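Acidocalcisomal pyrophosphatase (Trypanosoma cruzi, PDB 5CUV) probably hydrolyses inorganic pyrophosphate to orthophosphate with the help of magnesium. Local coordinates at residues Asp296-Gly301 and Lys330-Ser335; Asn222-Ile227 and Val313-Ile318; Met75-Met80 and Ile130-Phe135. One frame throughout, in Å; residues are numbered along the deposited sequence.

Interaction 1. Residues Asp296-Gly301 and Lys330-Ser335; sequences DAIEIG and KVICIS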
# COMPACT_ATOMS: atom_id res chain seq x y z
N ASP A 296 -10.89 -13.09 23.89
CA ASP A 296 -11.01 -11.72 23.44
C ASP A 296 -9.94 -11.34 22.48
O ASP A 296 -8.76 -11.76 22.62
CB ASP A 296 -10.92 -10.79 24.61
CG ASP A 296 -12.08 -10.87 25.46
OD1 ASP A 296 -12.87 -11.80 25.28
OD2 ASP A 296 -12.23 -9.99 26.32
N ALA A 297 -10.31 -10.50 21.53
CA ALA A 297 -9.34 -10.10 20.54
C ALA A 297 -9.44 -8.67 20.16
O ALA A 297 -10.55 -8.13 20.11
CB ALA A 297 -9.48 -10.98 19.30
N ILE A 298 -8.29 -8.07 19.88
CA ILE A 298 -8.16 -6.67 19.46
C ILE A 298 -7.55 -6.64 18.03
O ILE A 298 -6.44 -7.13 17.83
CB ILE A 298 -7.23 -5.95 20.42
CG1 ILE A 298 -7.83 -5.95 21.81
CG2 ILE A 298 -7.02 -4.56 20.02
CD1 ILE A 298 -6.80 -5.60 22.87
N GLU A 299 -8.27 -6.10 17.04
CA GLU A 299 -7.73 -6.07 15.65
C GLU A 299 -7.23 -4.64 15.41
O GLU A 299 -8.02 -3.72 15.46
CB GLU A 299 -8.83 -6.45 14.61
CG GLU A 299 -8.41 -6.54 13.10
CD GLU A 299 -8.09 -5.17 12.35
OE1 GLU A 299 -7.13 -5.18 11.53
OE2 GLU A 299 -8.74 -4.10 12.53
N ILE A 300 -5.94 -4.48 15.09
CA ILE A 300 -5.31 -3.19 14.91
C ILE A 300 -5.19 -2.52 13.53
O ILE A 300 -4.46 -1.57 13.38
CB ILE A 300 -3.93 -3.19 15.61
CG1 ILE A 300 -2.88 -3.90 14.78
CG2 ILE A 300 -4.05 -3.90 17.00
CD1 ILE A 300 -1.59 -4.18 15.58
N GLY A 301 -5.97 -2.96 12.52
CA GLY A 301 -5.90 -2.28 11.23
C GLY A 301 -6.61 -0.94 11.34
O GLY A 301 -7.26 -0.64 12.35
N LYS A 330 -5.96 -11.21 25.61
CA LYS A 330 -6.42 -10.32 24.58
C LYS A 330 -5.48 -10.62 23.42
O LYS A 330 -4.29 -10.28 23.47
CB LYS A 330 -6.31 -8.90 25.11
CG LYS A 330 -7.11 -8.79 26.40
CD LYS A 330 -7.99 -7.61 26.48
CE LYS A 330 -8.77 -7.67 27.78
NZ LYS A 330 -10.00 -8.51 27.74
N VAL A 331 -6.00 -11.33 22.41
CA VAL A 331 -5.20 -11.66 21.22
C VAL A 331 -5.04 -10.39 20.40
O VAL A 331 -6.03 -9.68 20.17
CB VAL A 331 -5.89 -12.71 20.33
CG1 VAL A 331 -5.19 -12.83 18.96
CG2 VAL A 331 -5.83 -14.00 21.00
N ILE A 332 -3.82 -10.10 20.00
CA ILE A 332 -3.56 -8.94 19.16
C ILE A 332 -3.49 -9.46 17.74
O ILE A 332 -2.68 -10.33 17.45
CB ILE A 332 -2.20 -8.29 19.48
CG1 ILE A 332 -2.06 -8.06 20.99
CG2 ILE A 332 -2.06 -7.02 18.72
CD1 ILE A 332 -3.13 -7.15 21.52
N CYS A 333 -4.32 -8.94 16.86
CA CYS A 333 -4.36 -9.39 15.51
C CYS A 333 -4.62 -8.22 14.56
O CYS A 333 -4.90 -7.10 15.02
CB CYS A 333 -5.50 -10.40 15.35
SG CYS A 333 -7.15 -9.68 15.59
N ILE A 334 -4.53 -8.48 13.24
CA ILE A 334 -4.78 -7.47 12.26
C ILE A 334 -5.51 -8.08 11.08
O ILE A 334 -5.22 -9.19 10.65
CB ILE A 334 -3.46 -6.76 11.73
CG1 ILE A 334 -3.86 -5.62 10.77
CG2 ILE A 334 -2.46 -7.78 11.05
CD1 ILE A 334 -2.75 -4.90 10.20
N SER A 335 -6.49 -7.36 10.55
CA SER A 335 -7.22 -7.83 9.41
C SER A 335 -6.31 -8.07 8.16
O SER A 335 -5.52 -7.22 7.81
CB SER A 335 -8.25 -6.78 9.12
OG SER A 335 -8.64 -6.83 7.78
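Lys330 NZ is gripped from several directions: it forms a salt bridge with Asp296 OD2 at 3.0 Å and has Asp328 and the hydroxyl of Tyr270 as further partners. The side chains of Asp296 and Lys330 lie side by side, pointing the same way, from neighbouring parallel strands in the curled, mixed sheet that forms the OB-like barrel of soluble pyrophosphatases. Because Asp296 and Asp328 both belong to the magnesium site, the lysine joins two metal-binding carboxylates. Behind this polar end the strands are tied in parallel fashion. Val331 gives its N-H to Asp296 O and takes that of Ile298 on its own carbonyl, the Ile298 N to Val331 O bond being 2.8 Å long. Ile298 O then accepts Cys333 N at 3.0 Å, and Cys333 O accepts Ile300 N at 2.8 Å. Ile298, Lys330 and Ile332 lie on one face, where helix 357-367 packs over Ile298 and Lys330 through Phe365; Ile298 CD1 rests 4.0 Å from Lys330 CB. Ala297, Val331, Glu299 and Cys333 occupy the other, which meets Phe226 and strand 310-323. Glu299 leaves with CG anti to its backbone N, then bends at chi2 (-71°), bringing OE1 to Ser335 N, although that bond is modelled too short for its length to be trusted; OE2 has a weak hydrogen bond with Asn269. Just beyond the paired part of its own strand, Ile300 sets CG2 4.1 Å from Ile332 CG2.

Interaction 2. Residues Asn222-Ile227 and Val313-Ile318; sequences NRYNFI and VKVLGI. With MLT (D-malate), chain C.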
# COMPACT_ATOMS: atom_id res chain seq x y z
N ASN A 222 -1.69 -18.66 9.21
CA ASN A 222 -2.09 -17.69 10.16
C ASN A 222 -3.25 -16.94 9.57
O ASN A 222 -3.11 -15.86 9.01
CB ASN A 222 -0.94 -16.76 10.54
CG ASN A 222 -1.26 -15.96 11.79
OD1 ASN A 222 -2.43 -15.92 12.23
ND2 ASN A 222 -0.26 -15.33 12.37
N ARG A 223 -4.42 -17.53 9.74
CA ARG A 223 -5.65 -17.00 9.22
C ARG A 223 -6.84 -17.37 10.12
O ARG A 223 -7.37 -18.51 10.10
CB ARG A 223 -5.85 -17.58 7.85
CG ARG A 223 -6.78 -16.76 7.05
CD ARG A 223 -6.15 -16.55 5.67
NE ARG A 223 -6.93 -15.57 4.94
CZ ARG A 223 -6.39 -14.63 4.20
NH1 ARG A 223 -5.06 -14.55 4.09
NH2 ARG A 223 -7.20 -13.74 3.59
N TYR A 224 -7.34 -16.40 10.87
CA TYR A 224 -8.42 -16.69 11.77
C TYR A 224 -9.62 -15.80 11.57
O TYR A 224 -9.48 -14.71 11.03
CB TYR A 224 -7.91 -16.53 13.21
CG TYR A 224 -6.80 -17.45 13.66
CD1 TYR A 224 -5.48 -17.23 13.27
CD2 TYR A 224 -7.06 -18.49 14.56
CE1 TYR A 224 -4.45 -18.03 13.79
CE2 TYR A 224 -6.03 -19.30 15.10
CZ TYR A 224 -4.73 -19.07 14.70
OH TYR A 224 -3.73 -19.95 15.13
N ASN A 225 -10.78 -16.26 12.00
CA ASN A 225 -11.96 -15.44 11.93
C ASN A 225 -12.07 -14.63 13.22
O ASN A 225 -11.73 -15.12 14.26
CB ASN A 225 -13.21 -16.29 11.71
CG ASN A 225 -13.42 -16.64 10.21
OD1 ASN A 225 -13.10 -15.84 9.30
ND2 ASN A 225 -13.97 -17.84 9.95
N PHE A 226 -12.53 -13.39 13.13
CA PHE A 226 -12.68 -12.50 14.27
C PHE A 226 -14.11 -11.87 14.24
O PHE A 226 -14.65 -11.54 13.18
CB PHE A 226 -11.57 -11.42 14.16
CG PHE A 226 -11.86 -10.14 14.89
CD1 PHE A 226 -12.52 -9.11 14.25
CD2 PHE A 226 -11.48 -9.96 16.22
CE1 PHE A 226 -12.80 -7.90 14.92
CE2 PHE A 226 -11.74 -8.76 16.91
CZ PHE A 226 -12.40 -7.72 16.25
N ILE A 227 -14.73 -11.72 15.40
CA ILE A 227 -16.06 -11.14 15.50
C ILE A 227 -15.99 -9.83 16.26
O ILE A 227 -15.62 -9.79 17.44
CB ILE A 227 -17.03 -12.08 16.20
CG1 ILE A 227 -17.06 -13.40 15.46
CG2 ILE A 227 -18.42 -11.55 16.16
CD1 ILE A 227 -17.72 -14.51 16.26
N VAL A 313 -8.39 -12.50 10.15
CA VAL A 313 -7.28 -11.79 10.75
C VAL A 313 -6.03 -12.64 10.87
O VAL A 313 -6.04 -13.87 10.77
CB VAL A 313 -7.66 -11.24 12.14
CG1 VAL A 313 -8.83 -10.28 12.04
CG2 VAL A 313 -8.03 -12.43 13.07
N LYS A 314 -4.93 -11.94 11.10
CA LYS A 314 -3.64 -12.57 11.24
C LYS A 314 -3.27 -12.30 12.70
O LYS A 314 -3.31 -11.19 13.13
CB LYS A 314 -2.66 -11.91 10.27
CG LYS A 314 -1.25 -12.52 10.34
CD LYS A 314 -0.13 -11.57 9.87
CE LYS A 314 0.04 -11.60 8.38
NZ LYS A 314 1.28 -10.83 8.01
N VAL A 315 -2.95 -13.32 13.47
CA VAL A 315 -2.62 -13.23 14.90
C VAL A 315 -1.15 -12.80 15.04
O VAL A 315 -0.27 -13.44 14.48
CB VAL A 315 -2.79 -14.63 15.60
CG1 VAL A 315 -2.26 -14.56 16.96
CG2 VAL A 315 -4.26 -15.07 15.65
N LEU A 316 -0.90 -11.73 15.78
CA LEU A 316 0.45 -11.23 15.96
C LEU A 316 1.02 -11.47 17.33
O LEU A 316 2.22 -11.56 17.47
CB LEU A 316 0.50 -9.74 15.70
CG LEU A 316 0.03 -9.43 14.27
CD1 LEU A 316 -0.42 -7.94 14.21
CD2 LEU A 316 1.18 -9.82 13.21
N GLY A 317 0.18 -11.56 18.36
CA GLY A 317 0.73 -11.79 19.68
C GLY A 317 -0.39 -11.81 20.71
O GLY A 317 -1.58 -11.93 20.37
N ILE A 318 -0.05 -11.65 21.97
CA ILE A 318 -1.12 -11.68 22.92
C ILE A 318 -0.59 -10.99 24.14
O ILE A 318 0.64 -10.95 24.34
CB ILE A 318 -1.50 -13.15 23.19
CG1 ILE A 318 -2.87 -13.24 23.87
CG2 ILE A 318 -0.37 -13.86 23.93
CD1 ILE A 318 -3.44 -14.72 23.90
C1 MLT C . -2.75 -17.92 5.67
O1 MLT C . -3.43 -18.19 4.67
O2 MLT C . -2.59 -18.77 6.53
C2 MLT C . -2.11 -16.54 5.82
O3 MLT C . -2.38 -15.67 4.71
C3 MLT C . -0.60 -16.66 6.12
C4 MLT C . 0.06 -15.28 6.21
O4 MLT C . -0.57 -14.27 6.04
O5 MLT C . 1.37 -15.18 6.49
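Val313 fits its forked side chain against the base of Phe226, CG1 lying 3.6 Å and CG2 3.8 Å from Phe226 CB. It is an example of how a barrel closes where strands cross steeply: 224-227 and 313-318 meet at 97°, and within these segments one antiparallel, hydrogen-bonded pair forms, Tyr224 with Val313; Phe226 continues the pairing at Gly311. Both backbone bonds of the Tyr224 pair are present, Tyr224 N reaching Val313 O at 2.8 Å. Farther along, Val315 supplies the next bump. Its CG2 sits over the face of the Tyr224 ring, 3.8 Å from the centroid, a CH-pi contact backed by Met392, Ala391 and Ile395 of helix 388-412. Asn222, in the loop leading into the strand, fills in beside Val315. With CG anti to its backbone N (chi1 -166°), its amide grips the Val315 backbone twice: OD1 takes the N-H, while ND2 donates to Val315 O at 2.8 Å, on a lone pair. Lys314 CG lies against this amide, its side chain crossing that of Asn222 at about a right angle, and its amine goes on to the carbonyls of Cys341 and Leu344. Asn222 also helps hold D-malate, its backbone N bonding to O2 at 2.8 Å, while Arg223 NH1 reaches malate O3 at 3.0 Å.

Interaction 3. Residues Met75-Met80 and Ile130-Phe135; sequences MEKRVM and ITFEKF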
# COMPACT_ATOMS: atom_id res chain seq x y z
N MSE A 75 22.18 -26.93 -37.85
CA MSE A 75 22.43 -26.71 -36.43
C MSE A 75 21.66 -27.71 -35.52
O MSE A 75 22.20 -28.20 -34.51
CB MSE A 75 22.06 -25.27 -36.08
CG MSE A 75 22.97 -24.23 -36.72
SE MSE A 75 22.47 -22.41 -36.36
CE MSE A 75 23.00 -22.35 -34.48
N GLU A 76 20.42 -28.03 -35.85
CA GLU A 76 19.71 -29.00 -35.02
C GLU A 76 20.42 -30.38 -35.06
O GLU A 76 20.55 -31.05 -34.04
CB GLU A 76 18.26 -29.07 -35.49
CG GLU A 76 17.50 -27.77 -35.22
CD GLU A 76 16.04 -27.81 -35.71
OE1 GLU A 76 15.85 -27.91 -36.94
OE2 GLU A 76 15.10 -27.73 -34.86
N LYS A 77 20.92 -30.76 -36.24
CA LYS A 77 21.64 -32.01 -36.42
C LYS A 77 22.78 -32.12 -35.45
O LYS A 77 22.92 -33.13 -34.73
CB LYS A 77 22.22 -32.07 -37.82
CG LYS A 77 22.99 -33.33 -38.18
CD LYS A 77 22.57 -33.75 -39.58
CE LYS A 77 23.35 -34.93 -40.16
NZ LYS A 77 24.76 -34.59 -40.47
N ARG A 78 23.62 -31.10 -35.41
CA ARG A 78 24.77 -31.18 -34.55
C ARG A 78 24.35 -31.27 -33.08
O ARG A 78 25.09 -31.78 -32.23
CB ARG A 78 25.71 -30.00 -34.81
CG ARG A 78 27.09 -30.24 -34.22
CD ARG A 78 28.06 -29.05 -34.39
NE ARG A 78 28.83 -29.02 -35.65
CZ ARG A 78 28.32 -28.72 -36.85
NH1 ARG A 78 27.02 -28.43 -37.01
NH2 ARG A 78 29.14 -28.67 -37.90
N VAL A 79 23.14 -30.81 -32.78
CA VAL A 79 22.65 -30.88 -31.41
C VAL A 79 22.11 -32.26 -31.08
O VAL A 79 22.42 -32.84 -30.05
CB VAL A 79 21.56 -29.87 -31.16
CG1 VAL A 79 20.97 -30.08 -29.77
CG2 VAL A 79 22.13 -28.47 -31.32
N MSE A 80 21.26 -32.76 -31.97
CA MSE A 80 20.65 -34.06 -31.83
C MSE A 80 21.77 -35.12 -31.82
O MSE A 80 21.69 -36.11 -31.11
CB MSE A 80 19.68 -34.33 -32.98
CG MSE A 80 18.47 -33.40 -32.98
SE MSE A 80 17.39 -33.51 -31.41
CE MSE A 80 16.72 -35.32 -31.65
N ILE A 130 21.16 -49.13 -34.63
CA ILE A 130 20.82 -47.91 -35.37
C ILE A 130 21.83 -46.80 -35.28
O ILE A 130 22.16 -46.29 -34.20
CB ILE A 130 19.48 -47.40 -34.94
CG1 ILE A 130 18.48 -48.55 -34.94
CG2 ILE A 130 19.02 -46.34 -35.88
CD1 ILE A 130 17.06 -48.11 -34.71
N THR A 131 22.35 -46.42 -36.44
CA THR A 131 23.35 -45.38 -36.51
C THR A 131 22.67 -44.01 -36.39
O THR A 131 21.45 -43.88 -36.61
CB THR A 131 24.10 -45.44 -37.85
OG1 THR A 131 25.26 -44.61 -37.78
CG2 THR A 131 23.25 -44.93 -38.97
N PHE A 132 23.45 -43.00 -36.03
CA PHE A 132 22.93 -41.66 -35.92
C PHE A 132 22.39 -41.24 -37.29
O PHE A 132 21.19 -40.90 -37.42
CB PHE A 132 24.02 -40.68 -35.46
CG PHE A 132 23.54 -39.27 -35.36
CD1 PHE A 132 22.39 -38.97 -34.64
CD2 PHE A 132 24.12 -38.27 -36.12
CE1 PHE A 132 21.81 -37.70 -34.72
CE2 PHE A 132 23.54 -37.01 -36.19
CZ PHE A 132 22.38 -36.74 -35.50
N GLU A 133 23.24 -41.28 -38.31
CA GLU A 133 22.79 -40.88 -39.64
C GLU A 133 21.47 -41.51 -40.01
O GLU A 133 20.61 -40.83 -40.58
CB GLU A 133 23.80 -41.25 -40.72
CG GLU A 133 24.97 -40.28 -40.88
CD GLU A 133 24.55 -38.81 -40.89
OE1 GLU A 133 23.43 -38.49 -41.40
OE2 GLU A 133 25.34 -38.00 -40.39
N LYS A 134 21.32 -42.80 -39.72
CA LYS A 134 20.07 -43.46 -40.05
C LYS A 134 18.97 -42.94 -39.15
O LYS A 134 17.82 -42.86 -39.57
CB LYS A 134 20.17 -44.99 -39.91
CG LYS A 134 20.51 -45.74 -41.21
CD LYS A 134 19.75 -45.19 -42.47
CE LYS A 134 19.77 -46.21 -43.63
NZ LYS A 134 20.86 -47.20 -43.40
N PHE A 135 19.33 -42.62 -37.91
CA PHE A 135 18.35 -42.10 -36.98
C PHE A 135 17.90 -40.76 -37.49
O PHE A 135 16.73 -40.56 -37.82
CB PHE A 135 18.94 -41.94 -35.58
CG PHE A 135 18.05 -41.21 -34.60
CD1 PHE A 135 16.83 -41.76 -34.20
CD2 PHE A 135 18.40 -39.92 -34.14
CE1 PHE A 135 15.96 -41.04 -33.36
CE2 PHE A 135 17.55 -39.20 -33.29
CZ PHE A 135 16.33 -39.76 -32.90
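Two helical segments face each other with their nearest CA pairs, Met80 with Phe132 and Lys77 with Glu133, 8.9 Å and 9.5 Å apart. Phe132 bridges most of this spacing. Its CG is anti to the backbone N (chi1 179°), which carries the ring to the backbone of the other helix with its CZ and CE1 atoms leading: CZ lies 3.7 Å from Lys77 O, and CE1 lies 3.9 Å from Met80 C. The ring also meets Phe84, one turn on from Met80 in helix 73-87. In topology, two helix-strand-helix units joined by the short antiparallel pair 95-96 and 129-130 resemble an EF-hand pair, and this contact brings the first helix of one unit onto the last helix of the other. Met80, a selenomethionine in the crystal, contributes from deeper within. Its three torsions all lie near -60°, curling the chain so that CE arrives at the edge of the Phe135 ring, 4.3 Å from CE2. Trp136 and Trp139 of helix 132-141 also press on Met80, and Gly256 of a second subunit packs against it as well. At the solvent-facing margin Lys77 bends at chi2 and chi4 and crosses the side chain of Glu133 at about a right angle. Lys77 NZ meets Glu133 OE2 at 3.5 Å, a salt bridge whose hydrogen bond is weak.

Interactions 1 and 2 are buried neighbours in one barrel, with centres about 7 Å apart, and they share a seam: strand 326-335 of the first pairs antiparallel with strand 310-323 of the second, Lys314 N probably bonding to Ile334 O. In 296-301/330-335 backbone bonds dominate and the polar end includes Asp296 of the magnesium site; in 222-227/313-318 the strands cross steeply, so a side-chain amide, a CH-pi contact and apolar packing do more of the joining, beside bound malate. Interaction 3 lies far off, its centre about 67 Å from that of interaction 1, in the helical N-terminal part. There an aromatic tip, a selenomethionine against a ring edge and a weak, partly exposed ion pair link helices, away from either site.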